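Local coordinates for protein CBIX (Paracoccus pantotrophus, PDB 4CCS) that probably catalyses the terminal step of siroheme biosynthesis, as a chelatase that inserts ferrous iron into sirohydrochlorin, at residues R3-V8 and P35-R40; A28-L33 and A217-S222; L101-I106 and A144-Y149; G119-V124 and A150-C155. One frame throughout, in Å; residues are numbered along the deposited sequence. Where two conformers were deposited one is given.

Interaction 1 of 4, residues R3-V8 and P35-R40; sequences RNVLIV and PQACVR
The guanidinium of Arg3 is approached obliquely by two groups from the other segment, Cys38 SG and Gln36 O. NE lies 3.6 Å from SG of Cys38, a tentative contact because the cysteine was modelled in two conformers. The second guanidinium, that of Arg40, folds back on its own strand. NH1 donates to Val39 O at 3.0 Å, and that oxygen lies only 3° out of the guanidinium plane, which helps to set the turn of the group on this outermost strand; the nitrogen stands above the Val39 carbonyl plane.

Between the strands a parallel ladder does most of the joining. Cys38 N donates to Arg3 O at 2.7 Å, and Cys38 O accepts from Val5 N at 2.9 Å. Val5 O then takes the amide of Arg40 at 2.9 Å, and Arg40 O takes that of Ile7, also at 2.9 Å. Val5, Cys38 and Arg40 each use both N and O, bonding to two residues of the other segment. The strand axes diverge by 19°.

On the face carrying Val5 and Val39, Val5 CG2 meets Ala37 CB at 4.0 Å. The Val39 CG1 methyl, anti to its backbone N (chi1 -171°), comes 3.9 Å from Ile7 CG1, the two side chains crossing obliquely. Helix 215-226 covers this face through Ile219 and Ile223, while strand 57-61 bonds to the far edge of strand 4-9. Because helix 16-30 links two parallel neighbours, strand 4-9, that helix and strand 38-43 form a beta-alpha-beta unit, the first of an alpha/beta lobe with strand order 2-1-3-4.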
loop_
_atom_site.group_PDB
_atom_site.type_symbol
_atom_site.label_atom_id
_atom_site.label_comp_id
_atom_site.label_asym_id
_atom_site.label_seq_id
_atom_site.Cartn_x
_atom_site.Cartn_y
_atom_site.Cartn_z
ATOM N N ARG A 3 -5.049 -20.747 10.567
ATOM C CA ARG A 3 -6.458 -20.445 10.807
ATOM C C ARG A 3 -6.662 -18.984 11.249
ATOM O O ARG A 3 -7.434 -18.287 10.624
ATOM C CB ARG A 3 -7.090 -21.463 11.779
ATOM C CG ARG A 3 -8.550 -21.184 12.133
ATOM C CD ARG A 3 -9.521 -22.148 11.474
ATOM N NE ARG A 3 -10.887 -21.956 11.969
ATOM C CZ ARG A 3 -11.384 -22.540 13.058
ATOM N NH1 ARG A 3 -10.633 -23.364 13.779
ATOM N NH2 ARG A 3 -12.634 -22.303 13.433
ATOM N N ASN A 4 -5.974 -18.517 12.291
ATOM C CA ASN A 4 -6.125 -17.124 12.738
ATOM C C ASN A 4 -5.285 -16.174 11.874
ATOM O O ASN A 4 -4.078 -16.389 11.729
ATOM C CB ASN A 4 -5.742 -16.984 14.216
ATOM C CG ASN A 4 -6.874 -17.162 15.206
ATOM O OD1 ASN A 4 -8.060 -17.228 14.857
ATOM N ND2 ASN A 4 -6.530 -17.182 16.486
ATOM N N VAL A 5 -5.924 -15.147 11.277
ATOM C CA VAL A 5 -5.225 -14.153 10.436
ATOM C C VAL A 5 -5.553 -12.721 10.873
ATOM O O VAL A 5 -6.724 -12.351 10.967
ATOM C CB VAL A 5 -5.449 -14.358 8.901
ATOM C CG1 VAL A 5 -4.685 -13.316 8.071
ATOM C CG2 VAL A 5 -5.057 -15.771 8.461
ATOM N N LEU A 6 -4.512 -11.907 11.085
ATOM C CA LEU A 6 -4.690 -10.505 11.435
ATOM C C LEU A 6 -4.042 -9.611 10.367
ATOM O O LEU A 6 -2.849 -9.741 10.109
ATOM C CB LEU A 6 -4.113 -10.255 12.848
ATOM C CG LEU A 6 -4.451 -8.941 13.569
ATOM C CD1 LEU A 6 -5.978 -8.705 13.677
ATOM C CD2 LEU A 6 -3.838 -8.937 14.963
ATOM N N ILE A 7 -4.849 -8.756 9.716
ATOM C CA ILE A 7 -4.412 -7.761 8.714
ATOM C C ILE A 7 -4.080 -6.522 9.546
ATOM O O ILE A 7 -4.961 -5.982 10.229
ATOM C CB ILE A 7 -5.507 -7.456 7.660
ATOM C CG1 ILE A 7 -6.108 -8.738 7.009
ATOM C CG2 ILE A 7 -5.010 -6.460 6.602
ATOM C CD1 ILE A 7 -5.191 -9.791 6.424
ATOM N N VAL A 8 -2.805 -6.121 9.538
ATOM C CA VAL A 8 -2.296 -5.048 10.394
ATOM C C VAL A 8 -1.864 -3.817 9.610
ATOM O O VAL A 8 -1.028 -3.912 8.712
ATOM C CB VAL A 8 -1.161 -5.588 11.314
ATOM C CG1 VAL A 8 -0.548 -4.478 12.171
ATOM C CG2 VAL A 8 -1.670 -6.724 12.203
ATOM N N PRO A 35 -12.162 -19.034 3.326
ATOM C CA PRO A 35 -13.022 -19.762 4.275
ATOM C C PRO A 35 -12.293 -20.614 5.320
ATOM O O PRO A 35 -12.817 -20.789 6.418
ATOM C CB PRO A 35 -13.924 -20.613 3.368
ATOM C CG PRO A 35 -13.895 -19.935 2.049
ATOM C CD PRO A 35 -12.493 -19.416 1.935
ATOM N N GLN A 36 -11.079 -21.102 5.009
ATOM C CA GLN A 36 -10.279 -21.924 5.922
ATOM C C GLN A 36 -9.628 -21.120 7.077
ATOM O O GLN A 36 -8.964 -21.703 7.935
ATOM C CB GLN A 36 -9.229 -22.754 5.149
ATOM C CG GLN A 36 -8.198 -21.928 4.366
ATOM C CD GLN A 36 -8.582 -21.646 2.924
ATOM O OE1 GLN A 36 -9.597 -21.001 2.632
ATOM N NE2 GLN A 36 -7.736 -22.054 1.983
ATOM N N ALA A 37 -9.833 -19.797 7.107
ATOM C CA ALA A 37 -9.257 -18.940 8.142
ATOM C C ALA A 37 -10.252 -17.948 8.754
ATOM O O ALA A 37 -11.267 -17.633 8.135
ATOM C CB ALA A 37 -8.065 -18.176 7.562
ATOM N N CYS A 38 -9.929 -17.457 9.970
ATOM C CA CYS A 38 -10.689 -16.439 10.705
ATOM C C CYS A 38 -9.888 -15.147 10.514
ATOM O O CYS A 38 -8.839 -15.005 11.145
ATOM C CB CYS A 38 -10.786 -16.810 12.183
ATOM S SG CYS A 38 -11.536 -18.428 12.501
ATOM N N VAL A 39 -10.336 -14.259 9.632
ATOM C CA VAL A 39 -9.647 -13.012 9.275
ATOM C C VAL A 39 -10.209 -11.802 9.999
ATOM O O VAL A 39 -11.401 -11.527 9.901
ATOM C CB VAL A 39 -9.663 -12.794 7.733
ATOM C CG1 VAL A 39 -8.760 -11.620 7.321
ATOM C CG2 VAL A 39 -9.261 -14.071 6.990
ATOM N N ARG A 40 -9.332 -11.056 10.691
ATOM C CA ARG A 40 -9.723 -9.831 11.399
ATOM C C ARG A 40 -8.730 -8.715 11.057
ATOM O O ARG A 40 -7.648 -9.005 10.536
ATOM C CB ARG A 40 -9.794 -10.065 12.920
ATOM C CG ARG A 40 -10.916 -11.021 13.362
ATOM C CD ARG A 40 -12.313 -10.462 13.109
ATOM N NE ARG A 40 -13.370 -11.343 13.612
ATOM C CZ ARG A 40 -13.930 -12.333 12.923
ATOM N NH1 ARG A 40 -13.539 -12.595 11.681
ATOM N NH2 ARG A 40 -14.887 -13.068 13.467
#

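Interaction 2 of 4, residues A28-L33 and A217-S222; sequences ARVAPL and AMIAES
Val30 and Leu33 meet Ala217, Ile219 and Ala220 in a helix-helix contact within the layer that covers one side of the first parallel sheet. Val30 belongs to helix 16-30, Leu33 to the 3-10 segment 31-33, and their partners to helix 215-226, close to the C-terminus.

The cross-segment contacts are all apolar, with no hydrogen bond between the segments. Small residues let the backbones come near: the CA atoms of Val30 and Ala220 are 5.7 Å apart. Val30 turns CG2 toward Ile219, reaching its CB at 4.0 Å, and these side chains cross at about a right angle. Next to them the CB atoms of Leu33 and Ala220 touch at 3.6 Å.

Polar interactions are internal or lead elsewhere. Leu33 N donates to Val30 O at 2.9 Å, a bond that links the two residues making the contact on this side. On helix 215-226, Ser222 OG bonds to Asp95 and Met218 touches Tyr60, so the helix also contacts strand 57-61 and the loop carrying Asp95.

Leu33 has its CG anti to the carbonyl carbon (chi1 -49°), and from there its CD1 methyl rests against the backbone of helix 215-226, 3.7 Å from Ala217 CA.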
loop_
_atom_site.group_PDB
_atom_site.type_symbol
_atom_site.label_atom_id
_atom_site.label_comp_id
_atom_site.label_asym_id
_atom_site.label_seq_id
_atom_site.Cartn_x
_atom_site.Cartn_y
_atom_site.Cartn_z
ATOM N N ALA A 28 -13.044 -7.706 6.473
ATOM C CA ALA A 28 -14.377 -8.250 6.202
ATOM C C ALA A 28 -14.570 -8.572 4.711
ATOM O O ALA A 28 -15.331 -9.482 4.389
ATOM C CB ALA A 28 -15.458 -7.298 6.689
ATOM N N ARG A 29 -13.867 -7.854 3.810
ATOM C CA ARG A 29 -13.915 -8.115 2.369
ATOM C C ARG A 29 -12.995 -9.296 2.033
ATOM O O ARG A 29 -13.319 -10.084 1.140
ATOM C CB ARG A 29 -13.561 -6.863 1.547
ATOM C CG ARG A 29 -14.641 -5.774 1.569
ATOM C CD ARG A 29 -14.058 -4.411 1.261
ATOM N NE ARG A 29 -13.840 -4.220 -0.174
ATOM C CZ ARG A 29 -12.870 -3.477 -0.706
ATOM N NH1 ARG A 29 -11.986 -2.860 0.076
ATOM N NH2 ARG A 29 -12.761 -3.367 -2.024
ATOM N N VAL A 30 -11.873 -9.440 2.763
ATOM C CA VAL A 30 -10.918 -10.547 2.619
ATOM C C VAL A 30 -11.584 -11.870 3.079
ATOM O O VAL A 30 -11.498 -12.885 2.376
ATOM C CB VAL A 30 -9.581 -10.256 3.376
ATOM C CG1 VAL A 30 -8.665 -11.483 3.444
ATOM C CG2 VAL A 30 -8.838 -9.063 2.767
ATOM N N ALA A 31 -12.252 -11.829 4.256
ATOM C CA ALA A 31 -12.895 -12.954 4.950
ATOM C C ALA A 31 -13.652 -13.975 4.037
ATOM O O ALA A 31 -13.247 -15.135 4.077
ATOM C CB ALA A 31 -13.808 -12.443 6.064
ATOM N N PRO A 32 -14.678 -13.586 3.206
ATOM C CA PRO A 32 -15.375 -14.605 2.383
ATOM C C PRO A 32 -14.519 -15.288 1.304
ATOM O O PRO A 32 -14.951 -16.290 0.725
ATOM C CB PRO A 32 -16.546 -13.838 1.772
ATOM C CG PRO A 32 -16.109 -12.424 1.752
ATOM C CD PRO A 32 -15.274 -12.251 2.978
ATOM N N LEU A 33 -13.294 -14.772 1.074
ATOM C CA LEU A 33 -12.354 -15.288 0.085
ATOM C C LEU A 33 -11.343 -16.285 0.667
ATOM O O LEU A 33 -10.632 -16.928 -0.104
ATOM C CB LEU A 33 -11.651 -14.122 -0.653
ATOM C CG LEU A 33 -12.549 -13.001 -1.199
ATOM C CD1 LEU A 33 -11.722 -11.872 -1.759
ATOM C CD2 LEU A 33 -13.520 -13.514 -2.262
ATOM N N ALA A 217 -9.001 -9.654 -2.824
ATOM C CA ALA A 217 -8.647 -10.912 -3.512
ATOM C C ALA A 217 -7.143 -11.135 -3.526
ATOM O O ALA A 217 -6.691 -12.248 -3.275
ATOM C CB ALA A 217 -9.205 -10.915 -4.930
ATOM N N MET A 218 -6.359 -10.047 -3.695
ATOM C CA MET A 218 -4.902 -10.090 -3.667
ATOM C C MET A 218 -4.406 -10.555 -2.286
ATOM O O MET A 218 -3.574 -11.458 -2.204
ATOM C CB MET A 218 -4.327 -8.704 -4.060
ATOM C CG MET A 218 -2.832 -8.675 -4.155
ATOM S SD MET A 218 -2.129 -7.022 -4.437
ATOM C CE MET A 218 -2.042 -6.448 -2.753
ATOM N N ILE A 219 -4.939 -9.960 -1.197
ATOM C CA ILE A 219 -4.561 -10.334 0.177
ATOM C C ILE A 219 -4.965 -11.800 0.449
ATOM O O ILE A 219 -4.168 -12.562 0.994
ATOM C CB ILE A 219 -5.163 -9.348 1.219
ATOM C CG1 ILE A 219 -4.687 -7.890 0.946
ATOM C CG2 ILE A 219 -4.834 -9.795 2.658
ATOM C CD1 ILE A 219 -5.269 -6.792 1.939
ATOM N N ALA A 220 -6.192 -12.175 0.059
ATOM C CA ALA A 220 -6.695 -13.544 0.222
ATOM C C ALA A 220 -5.740 -14.585 -0.413
ATOM O O ALA A 220 -5.435 -15.603 0.216
ATOM C CB ALA A 220 -8.081 -13.661 -0.395
ATOM N N GLU A 221 -5.233 -14.297 -1.637
ATOM C CA GLU A 221 -4.325 -15.223 -2.335
ATOM C C GLU A 221 -3.009 -15.358 -1.617
ATOM O O GLU A 221 -2.486 -16.465 -1.541
ATOM C CB GLU A 221 -4.142 -14.879 -3.833
ATOM C CG GLU A 221 -5.433 -14.942 -4.645
ATOM C CD GLU A 221 -6.211 -16.252 -4.657
ATOM O OE1 GLU A 221 -5.597 -17.320 -4.454
ATOM O OE2 GLU A 221 -7.437 -16.211 -4.900
ATOM N N SER A 222 -2.512 -14.261 -1.007
ATOM C CA SER A 222 -1.286 -14.279 -0.222
ATOM C C SER A 222 -1.447 -15.058 1.096
ATOM O O SER A 222 -0.506 -15.727 1.511
ATOM C CB SER A 222 -0.771 -12.862 0.011
ATOM O OG SER A 222 -0.313 -12.360 -1.234
#

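Interaction 3 of 4, residues L101-I106 and A144-Y149; sequences LCLALI and AGLAPY
Leu103 meets the ring of Tyr149 in a CH-pi contact, beside which Leu146 packs on helix 98-113; the pairing joins two helical elements that lie against the second parallel sheet of this alpha/beta protein. The CD2 methyl of Leu103 sits 3.8 Å from the centroid of the Tyr149 ring. Its direction is 15° off the ring normal, which puts it over the face, with a slight offset toward the rim. The other methyl also takes part: Leu103 CD1 lies 3.7 Å from Tyr149 CD2, nearer the CB end of the ring. Chi1 of Leu103 (-175°) sets CG anti to the backbone N, and both methyls borne on it touch the tyrosine; the two side chains cross at about a right angle.

Leu146 covers the rest of the contact by spreading its two methyls. CD2 presses on the helix backbone, 3.6 Å from Leu103 CA, and also touches CB of Cys102. CD1 meets Ile106 CD1 at 3.7 Å, again with the side chains at about a right angle.

One shell farther out, Leu146 leans on Leu122 and Val124 of strand 121-126, while Cys102 and Ile106 rest on Leu178 of strand 175-179. Ile106 also touches Leu122, which thus meets side chains of both helices. Leu103 additionally touches a bound D-malate, so part of this hydrophobic surface borders a ligand position.

Tyr149 itself is held by the turn of 3-10 segment 147-149. Gly145 O lies in the ring plane at its edge, and Tyr149 N donates to Leu146 O at 3.0 Å.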
loop_
_atom_site.group_PDB
_atom_site.type_symbol
_atom_site.label_atom_id
_atom_site.label_comp_id
_atom_site.label_asym_id
_atom_site.label_seq_id
_atom_site.Cartn_x
_atom_site.Cartn_y
_atom_site.Cartn_z
ATOM N N LEU A 101 -2.026 -5.122 -10.468
ATOM C CA LEU A 101 -3.100 -4.240 -9.967
ATOM C C LEU A 101 -2.882 -2.774 -10.395
ATOM O O LEU A 101 -3.830 -2.128 -10.880
ATOM C CB LEU A 101 -3.259 -4.374 -8.435
ATOM C CG LEU A 101 -4.246 -3.397 -7.762
ATOM C CD1 LEU A 101 -5.646 -3.542 -8.349
ATOM C CD2 LEU A 101 -4.282 -3.627 -6.301
ATOM N N CYS A 102 -1.635 -2.266 -10.251
ATOM C CA CYS A 102 -1.261 -0.902 -10.649
ATOM C C CYS A 102 -1.492 -0.716 -12.135
ATOM O O CYS A 102 -2.027 0.313 -12.550
ATOM C CB CYS A 102 0.186 -0.594 -10.274
ATOM S SG CYS A 102 0.494 -0.549 -8.490
ATOM N N LEU A 103 -1.104 -1.723 -12.941
ATOM C CA LEU A 103 -1.298 -1.661 -14.395
ATOM C C LEU A 103 -2.780 -1.614 -14.781
ATOM O O LEU A 103 -3.155 -0.786 -15.605
ATOM C CB LEU A 103 -0.544 -2.800 -15.124
ATOM C CG LEU A 103 -0.584 -2.772 -16.666
ATOM C CD1 LEU A 103 0.043 -1.499 -17.229
ATOM C CD2 LEU A 103 0.125 -4.006 -17.258
ATOM N N ALA A 104 -3.617 -2.462 -14.174
ATOM C CA ALA A 104 -5.053 -2.488 -14.467
ATOM C C ALA A 104 -5.719 -1.148 -14.085
ATOM O O ALA A 104 -6.531 -0.631 -14.849
ATOM C CB ALA A 104 -5.710 -3.629 -13.719
ATOM N N LEU A 105 -5.346 -0.569 -12.919
ATOM C CA LEU A 105 -5.928 0.718 -12.499
ATOM C C LEU A 105 -5.558 1.843 -13.461
ATOM O O LEU A 105 -6.425 2.629 -13.851
ATOM C CB LEU A 105 -5.480 1.076 -11.074
ATOM C CG LEU A 105 -6.076 0.254 -9.938
ATOM C CD1 LEU A 105 -5.274 0.469 -8.671
ATOM C CD2 LEU A 105 -7.564 0.621 -9.693
ATOM N N ILE A 106 -4.286 1.903 -13.871
ATOM C CA ILE A 106 -3.789 2.926 -14.800
ATOM C C ILE A 106 -4.401 2.766 -16.209
ATOM O O ILE A 106 -4.809 3.764 -16.822
ATOM C CB ILE A 106 -2.242 2.943 -14.786
ATOM C CG1 ILE A 106 -1.737 3.622 -13.492
ATOM C CG2 ILE A 106 -1.679 3.646 -16.007
ATOM C CD1 ILE A 106 -0.326 3.264 -13.114
ATOM N N ALA A 144 9.158 0.901 -13.256
ATOM C CA ALA A 144 9.873 0.199 -14.337
ATOM C C ALA A 144 9.023 -0.918 -14.969
ATOM O O ALA A 144 9.181 -1.196 -16.151
ATOM C CB ALA A 144 11.201 -0.356 -13.831
ATOM N N GLY A 145 8.084 -1.509 -14.209
ATOM C CA GLY A 145 7.184 -2.553 -14.719
ATOM C C GLY A 145 6.030 -1.960 -15.522
ATOM O O GLY A 145 5.484 -2.632 -16.392
ATOM N N LEU A 146 5.634 -0.705 -15.216
ATOM C CA LEU A 146 4.553 -0.020 -15.918
ATOM C C LEU A 146 5.047 0.663 -17.206
ATOM O O LEU A 146 4.309 0.735 -18.192
ATOM C CB LEU A 146 3.921 1.053 -14.994
ATOM C CG LEU A 146 3.222 0.593 -13.718
ATOM C CD1 LEU A 146 3.014 1.765 -12.765
ATOM C CD2 LEU A 146 1.889 -0.046 -14.017
ATOM N N ALA A 147 6.288 1.190 -17.179
ATOM C CA ALA A 147 6.914 1.943 -18.278
ATOM C C ALA A 147 6.808 1.291 -19.688
ATOM O O ALA A 147 6.592 2.047 -20.633
ATOM C CB ALA A 147 8.372 2.266 -17.952
ATOM N N PRO A 148 6.910 -0.070 -19.846
ATOM C CA PRO A 148 6.794 -0.654 -21.196
ATOM C C PRO A 148 5.413 -0.490 -21.834
ATOM O O PRO A 148 5.296 -0.580 -23.058
ATOM C CB PRO A 148 7.106 -2.140 -20.965
ATOM C CG PRO A 148 7.997 -2.148 -19.812
ATOM C CD PRO A 148 7.396 -1.097 -18.900
ATOM N N TYR A 149 4.377 -0.218 -21.016
ATOM C CA TYR A 149 3.009 -0.056 -21.502
ATOM C C TYR A 149 2.602 1.389 -21.760
ATOM O O TYR A 149 1.552 1.634 -22.353
ATOM C CB TYR A 149 2.026 -0.742 -20.536
ATOM C CG TYR A 149 2.396 -2.176 -20.237
ATOM C CD1 TYR A 149 2.049 -3.205 -21.110
ATOM C CD2 TYR A 149 3.120 -2.505 -19.094
ATOM C CE1 TYR A 149 2.407 -4.524 -20.848
ATOM C CE2 TYR A 149 3.489 -3.820 -18.827
ATOM C CZ TYR A 149 3.113 -4.831 -19.697
ATOM O OH TYR A 149 3.460 -6.126 -19.418
#

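Interaction 4 of 4, residues G119-V124 and A150-C155; sequences GTRLLV and AAAATC
Arg121 NH1 donates to Thr154 OG1 at 2.7 Å, a short bond across neighbouring strands. The hydroxyl oxygen sits at the edge of the guanidinium, 6° out of its plane, and the side chains cross at about a right angle. Thr154 holds OG1 in the crowded position between its backbone N and carbonyl carbon (chi1 59°). The Arg121 chain bends at chi2, and its guanidinium lies beside that oxygen of the neighbouring strand.

Beneath this pair runs the backbone ladder. Leu122 N donates to Ala152 O at 2.9 Å and Leu122 O accepts from Thr154 N at 3.0 Å. Thr154 O in turn accepts from Val124 N at 2.9 Å, with the N-H pointing almost straight at it (174°). Before the regular strands, Ala151 N donates to Thr120 O at 3.0 Å from above the carbonyl plane. The neighbouring Ala152 N is buried and has no partner in the model.

Packing follows the two faces of the sheet. On the side of Arg121 and Thr154, the CB of Ala152 supports Arg121 CD at 3.7 Å, and Leu123 reaches helix 164-167. On the opposite face, Leu122 CD1 touches Ala150 CB at 3.5 Å, and the CB atoms of Leu122 and Ala153 also meet. Helix 134-146 covers that face, with Ala139 and Ala143 on Cys155.

Because that helix connects the two parallel strands, the arrangement is a beta-alpha-beta crossover, here placing strand 152-157 at the border of the second sheet, consistent with the bilobal fold of class II chelatases.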
loop_
_atom_site.group_PDB
_atom_site.type_symbol
_atom_site.label_atom_id
_atom_site.label_comp_id
_atom_site.label_asym_id
_atom_site.label_seq_id
_atom_site.Cartn_x
_atom_site.Cartn_y
_atom_site.Cartn_z
ATOM N N GLY A 119 0.653 6.795 -25.102
ATOM C CA GLY A 119 0.883 8.241 -25.198
ATOM C C GLY A 119 0.652 8.969 -23.851
ATOM O O GLY A 119 0.534 10.188 -23.843
ATOM N N THR A 120 0.585 8.221 -22.726
ATOM C CA THR A 120 0.349 8.782 -21.390
ATOM C C THR A 120 1.604 8.643 -20.523
ATOM O O THR A 120 2.237 7.589 -20.515
ATOM C CB THR A 120 -0.905 8.134 -20.744
ATOM O OG1 THR A 120 -2.016 8.280 -21.627
ATOM C CG2 THR A 120 -1.279 8.764 -19.395
ATOM N N ARG A 121 1.933 9.708 -19.775
ATOM C CA ARG A 121 3.072 9.765 -18.868
ATOM C C ARG A 121 2.587 9.291 -17.485
ATOM O O ARG A 121 1.529 9.732 -17.027
ATOM C CB ARG A 121 3.594 11.217 -18.827
ATOM C CG ARG A 121 4.745 11.499 -17.896
ATOM C CD ARG A 121 6.054 10.866 -18.346
ATOM N NE ARG A 121 7.216 11.494 -17.715
ATOM C CZ ARG A 121 7.603 11.263 -16.465
ATOM N NH1 ARG A 121 6.908 10.434 -15.688
ATOM N NH2 ARG A 121 8.659 11.892 -15.966
ATOM N N LEU A 122 3.366 8.415 -16.822
ATOM C CA LEU A 122 2.994 7.869 -15.517
ATOM C C LEU A 122 3.852 8.350 -14.372
ATOM O O LEU A 122 5.070 8.428 -14.504
ATOM C CB LEU A 122 2.982 6.328 -15.550
ATOM C CG LEU A 122 2.095 5.702 -16.634
ATOM C CD1 LEU A 122 2.172 4.194 -16.573
ATOM C CD2 LEU A 122 0.645 6.197 -16.525
ATOM N N LEU A 123 3.208 8.666 -13.238
ATOM C CA LEU A 123 3.895 9.078 -12.013
ATOM C C LEU A 123 3.430 8.226 -10.827
ATOM O O LEU A 123 2.251 8.242 -10.462
ATOM C CB LEU A 123 3.701 10.576 -11.730
ATOM C CG LEU A 123 4.403 11.145 -10.491
ATOM C CD1 LEU A 123 5.942 11.156 -10.660
ATOM C CD2 LEU A 123 3.889 12.538 -10.199
ATOM N N VAL A 124 4.362 7.483 -10.242
ATOM C CA VAL A 124 4.082 6.646 -9.078
ATOM C C VAL A 124 4.485 7.516 -7.876
ATOM O O VAL A 124 5.668 7.858 -7.739
ATOM C CB VAL A 124 4.865 5.304 -9.132
ATOM C CG1 VAL A 124 4.747 4.536 -7.814
ATOM C CG2 VAL A 124 4.412 4.444 -10.316
ATOM N N ALA A 150 3.436 2.345 -21.338
ATOM C CA ALA A 150 3.131 3.768 -21.439
ATOM C C ALA A 150 4.215 4.587 -22.126
ATOM O O ALA A 150 5.173 4.011 -22.646
ATOM C CB ALA A 150 2.871 4.312 -20.039
ATOM N N ALA A 151 4.070 5.935 -22.130
ATOM C CA ALA A 151 5.067 6.839 -22.724
ATOM C C ALA A 151 6.352 6.824 -21.895
ATOM O O ALA A 151 7.451 6.768 -22.457
ATOM C CB ALA A 151 4.515 8.255 -22.822
ATOM N N ALA A 152 6.203 6.814 -20.551
ATOM C CA ALA A 152 7.292 6.768 -19.569
ATOM C C ALA A 152 6.687 6.611 -18.170
ATOM O O ALA A 152 5.495 6.854 -17.993
ATOM C CB ALA A 152 8.112 8.061 -19.630
ATOM N N ALA A 153 7.500 6.205 -17.185
ATOM C CA ALA A 153 7.039 6.094 -15.802
ATOM C C ALA A 153 8.150 6.476 -14.855
ATOM O O ALA A 153 9.269 5.985 -14.972
ATOM C CB ALA A 153 6.531 4.690 -15.502
ATOM N N THR A 154 7.859 7.397 -13.933
ATOM C CA THR A 154 8.830 7.850 -12.939
ATOM C C THR A 154 8.170 7.850 -11.567
ATOM O O THR A 154 6.956 7.625 -11.468
ATOM C CB THR A 154 9.373 9.237 -13.278
ATOM O OG1 THR A 154 8.276 10.147 -13.327
ATOM C CG2 THR A 154 10.206 9.266 -14.574
ATOM N N CYS A 155 8.974 8.069 -10.525
ATOM C CA CYS A 155 8.538 8.100 -9.132
ATOM C C CYS A 155 8.742 9.480 -8.549
ATOM O O CYS A 155 9.636 10.212 -8.973
ATOM C CB CYS A 155 9.300 7.071 -8.304
ATOM S SG CYS A 155 9.014 5.353 -8.792
#

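The four contacts fall into two pairs, one in each lobe. Interactions 1 and 2 have centres about 9 Å apart and touch: Ile219 and Val30 of the helices pack on Ile7 and Val39 of the first sheet. Interactions 3 and 4 repeat this closeness, also about 9 Å between centres, with their helices packing on the second sheet. Interactions 1 and 4 lie about 37 Å apart, centre to centre, across the chain's centre. Along the sequence, interactions 3 and 4 both sit inside the long loop closed by interaction 2, so the C-terminal helix 215-226 returns to the first lobe. Both sheets share the strand order 2-1-3-4, consistent with two similar chelatase-type lobes.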